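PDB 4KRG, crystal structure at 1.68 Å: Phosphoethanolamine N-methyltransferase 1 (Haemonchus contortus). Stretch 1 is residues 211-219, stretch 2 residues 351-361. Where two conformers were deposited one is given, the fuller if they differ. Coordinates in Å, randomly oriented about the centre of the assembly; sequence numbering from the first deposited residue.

Stretch 1 (211-219) FDVQWSCSV
Stretch 2, residues 351-361: RFGWNESLSSS

Two strands far apart in sequence run antiparallel, their axes at 154° and 4.8 Å apart at closest approach, and the contact centres on W354 and S216. These residues form a hydrogen-bonded antiparallel pair, CA to CA 4.9 Å: S216 N donates to W354 O at 3.0 Å, and W354 N donates to S216 O at 3.1 Å. Both backbones are extended (phi/psi −128/127 for S216, −104/137 for W354). Their side chains share one face of the sheet, and the pairing sets S216 CB 3.7 Å from W354 CB; S216 has chi1 t, and its OG is hydrogen-bonded elsewhere in the structure.

W354 covers the most surface. With chi1 t and chi2 92°, its broad indole reaches back along the partner strand to V213, whose CG1 (chi1 t) lies 3.9 Å from W354 CZ3. V213 O lies 3.5 Å from W354 CZ3, at the ring edge.

Two residues beyond the pair the backbones are wider apart, S218 CA to F352 CA 7.6 Å, and a water there accepts from S218 N (2.9 Å) and donates to F352 O (2.6 Å). On the other side stretch 2 has left the strand at N355 and E356; a water accepts from E356 N (2.9 Å) and lies 2.8 Å from V213 O, within hydrogen-bonding distance. S360, on the first helical turn after the N-cap S357, has chi1 t; its OG accepts from N355 ND2 at 3.2 Å, a bond that ties loop to helix.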

# COMPACT_ATOMS: atom_id res chain seq x y z
N PHE A 211 14.96 -2.89 3.06
CA PHE A 211 13.60 -3.38 3.23
C PHE A 211 13.04 -3.79 1.88
O PHE A 211 13.20 -3.07 0.90
CB PHE A 211 12.75 -2.27 3.84
CG PHE A 211 12.84 -2.18 5.34
CD1 PHE A 211 12.83 -3.32 6.12
CD2 PHE A 211 12.94 -0.95 5.96
CE1 PHE A 211 12.90 -3.24 7.50
CE2 PHE A 211 13.01 -0.86 7.34
CZ PHE A 211 13.00 -2.00 8.11
N ASP A 212 12.41 -4.96 1.83
CA ASP A 212 11.67 -5.38 0.66
C ASP A 212 10.19 -5.19 0.97
O ASP A 212 9.59 -6.02 1.66
CB ASP A 212 11.98 -6.85 0.33
CG ASP A 212 11.16 -7.37 -0.84
OD1 ASP A 212 10.61 -6.56 -1.61
OD2 ASP A 212 11.07 -8.61 -1.00
N VAL A 213 9.61 -4.09 0.48
CA VAL A 213 8.20 -3.81 0.71
C VAL A 213 7.36 -4.73 -0.16
O VAL A 213 7.28 -4.55 -1.37
CB VAL A 213 7.84 -2.35 0.41
CG1 VAL A 213 6.42 -2.08 0.83
CG2 VAL A 213 8.77 -1.43 1.15
N GLN A 214 6.74 -5.72 0.47
CA GLN A 214 6.10 -6.78 -0.27
C GLN A 214 4.82 -6.33 -0.97
O GLN A 214 4.46 -6.85 -2.03
CB GLN A 214 5.83 -7.98 0.64
CG GLN A 214 7.12 -8.58 1.21
CD GLN A 214 7.10 -10.09 1.24
OE1 GLN A 214 6.05 -10.71 1.42
NE2 GLN A 214 8.27 -10.70 1.07
N TRP A 215 4.13 -5.36 -0.38
CA TRP A 215 2.90 -4.84 -0.94
C TRP A 215 2.44 -3.59 -0.23
O TRP A 215 2.90 -3.30 0.88
CB TRP A 215 1.77 -5.88 -0.88
CG TRP A 215 1.66 -6.71 0.37
CD1 TRP A 215 2.14 -7.97 0.54
CD2 TRP A 215 0.98 -6.38 1.60
NE1 TRP A 215 1.83 -8.44 1.79
CE2 TRP A 215 1.12 -7.49 2.46
CE3 TRP A 215 0.28 -5.26 2.05
CZ2 TRP A 215 0.58 -7.51 3.75
CZ3 TRP A 215 -0.25 -5.28 3.34
CH2 TRP A 215 -0.10 -6.40 4.17
N SER A 216 1.55 -2.87 -0.89
CA SER A 216 0.77 -1.81 -0.27
C SER A 216 -0.70 -2.09 -0.59
O SER A 216 -1.06 -2.26 -1.75
CB SER A 216 1.17 -0.45 -0.85
OG SER A 216 0.52 0.60 -0.16
N CYS A 217 -1.53 -2.13 0.44
CA CYS A 217 -2.93 -2.48 0.26
C CYS A 217 -3.79 -1.59 1.13
O CYS A 217 -3.34 -1.10 2.15
CB CYS A 217 -3.17 -3.94 0.67
SG CYS A 217 -2.39 -5.18 -0.37
N SER A 218 -5.04 -1.40 0.71
CA SER A 218 -6.03 -0.67 1.49
C SER A 218 -6.75 -1.67 2.37
O SER A 218 -7.11 -2.76 1.93
CB SER A 218 -7.05 -0.01 0.57
OG SER A 218 -6.46 0.89 -0.34
N VAL A 219 -6.99 -1.30 3.62
CA VAL A 219 -7.67 -2.19 4.55
C VAL A 219 -9.11 -2.38 4.10
O VAL A 219 -9.86 -1.40 4.02
CB VAL A 219 -7.64 -1.61 5.97
CG1 VAL A 219 -8.40 -2.50 6.94
CG2 VAL A 219 -6.20 -1.41 6.42
N ARG A 351 -10.38 -1.54 -6.60
CA ARG A 351 -9.33 -1.60 -5.59
C ARG A 351 -7.97 -1.44 -6.26
O ARG A 351 -7.80 -1.82 -7.41
CB ARG A 351 -9.37 -2.93 -4.84
CG ARG A 351 -10.73 -3.34 -4.32
CD ARG A 351 -11.18 -2.50 -3.16
NE ARG A 351 -12.57 -2.75 -2.80
CZ ARG A 351 -12.98 -3.64 -1.90
NH1 ARG A 351 -12.09 -4.37 -1.24
NH2 ARG A 351 -14.27 -3.78 -1.65
N PHE A 352 -7.01 -0.87 -5.55
CA PHE A 352 -5.65 -0.72 -6.06
C PHE A 352 -4.67 -1.29 -5.06
O PHE A 352 -4.95 -1.35 -3.87
CB PHE A 352 -5.31 0.76 -6.29
CG PHE A 352 -6.17 1.43 -7.31
CD1 PHE A 352 -5.78 1.51 -8.64
CD2 PHE A 352 -7.40 1.98 -6.94
CE1 PHE A 352 -6.60 2.13 -9.59
CE2 PHE A 352 -8.22 2.59 -7.88
CZ PHE A 352 -7.81 2.66 -9.21
N GLY A 353 -3.52 -1.72 -5.56
CA GLY A 353 -2.43 -2.14 -4.71
C GLY A 353 -1.15 -1.66 -5.36
O GLY A 353 -1.09 -1.48 -6.57
N TRP A 354 -0.13 -1.42 -4.55
CA TRP A 354 1.19 -1.15 -5.09
C TRP A 354 2.05 -2.40 -4.91
O TRP A 354 2.03 -3.04 -3.85
CB TRP A 354 1.85 0.05 -4.41
CG TRP A 354 3.28 0.24 -4.85
CD1 TRP A 354 3.72 1.02 -5.88
CD2 TRP A 354 4.45 -0.39 -4.30
NE1 TRP A 354 5.08 0.92 -5.99
CE2 TRP A 354 5.55 0.07 -5.04
CE3 TRP A 354 4.64 -1.29 -3.25
CZ2 TRP A 354 6.85 -0.36 -4.76
CZ3 TRP A 354 5.94 -1.70 -2.98
CH2 TRP A 354 7.03 -1.23 -3.73
N ASN A 355 2.81 -2.73 -5.95
CA ASN A 355 3.85 -3.74 -5.85
C ASN A 355 5.08 -3.25 -6.61
O ASN A 355 4.96 -2.43 -7.51
CB ASN A 355 3.37 -5.07 -6.41
CG ASN A 355 2.09 -5.54 -5.78
OD1 ASN A 355 1.01 -5.08 -6.14
ND2 ASN A 355 2.20 -6.45 -4.81
N GLU A 356 6.24 -3.77 -6.26
CA GLU A 356 7.48 -3.38 -6.92
C GLU A 356 7.52 -3.85 -8.37
O GLU A 356 8.11 -3.19 -9.22
CB GLU A 356 8.67 -3.96 -6.16
CG GLU A 356 10.01 -3.30 -6.46
CD GLU A 356 11.10 -3.78 -5.51
OE1 GLU A 356 10.89 -4.82 -4.85
OE2 GLU A 356 12.15 -3.13 -5.43
N SER A 357 6.88 -4.98 -8.65
CA SER A 357 6.92 -5.61 -9.97
C SER A 357 5.71 -6.49 -10.16
O SER A 357 4.93 -6.69 -9.23
CB SER A 357 8.15 -6.49 -10.08
OG SER A 357 8.04 -7.59 -9.20
N LEU A 358 5.56 -7.04 -11.36
CA LEU A 358 4.50 -8.01 -11.62
C LEU A 358 4.67 -9.24 -10.74
O LEU A 358 3.71 -9.74 -10.17
CB LEU A 358 4.50 -8.42 -13.10
CG LEU A 358 3.53 -9.53 -13.53
CD1 LEU A 358 2.09 -9.17 -13.21
CD2 LEU A 358 3.68 -9.83 -15.01
N SER A 359 5.91 -9.71 -10.65
CA SER A 359 6.25 -10.89 -9.85
C SER A 359 5.78 -10.75 -8.41
O SER A 359 5.29 -11.71 -7.81
CB SER A 359 7.76 -11.12 -9.89
OG SER A 359 8.13 -12.23 -9.11
N SER A 360 5.91 -9.55 -7.87
CA SER A 360 5.48 -9.26 -6.50
C SER A 360 3.98 -9.48 -6.33
O SER A 360 3.54 -10.13 -5.37
CB SER A 360 5.85 -7.82 -6.12
OG SER A 360 5.22 -7.45 -4.90
N SER A 361 3.20 -8.95 -7.26
CA SER A 361 1.75 -9.08 -7.21
C SER A 361 1.33 -10.54 -7.40
O SER A 361 0.39 -11.02 -6.76
CB SER A 361 1.08 -8.20 -8.26
OG SER A 361 -0.33 -8.31 -8.16
O HOH W 1 6.68 -5.49 -3.98
O HOH W 2 4.22 -9.79 -2.86
O HOH W 3 -0.51 -4.58 -3.32
O HOH W 4 -7.64 -0.33 -2.69
O HOH W 5 -5.98 -2.54 -1.74
O HOH W 6 -4.02 0.10 -1.91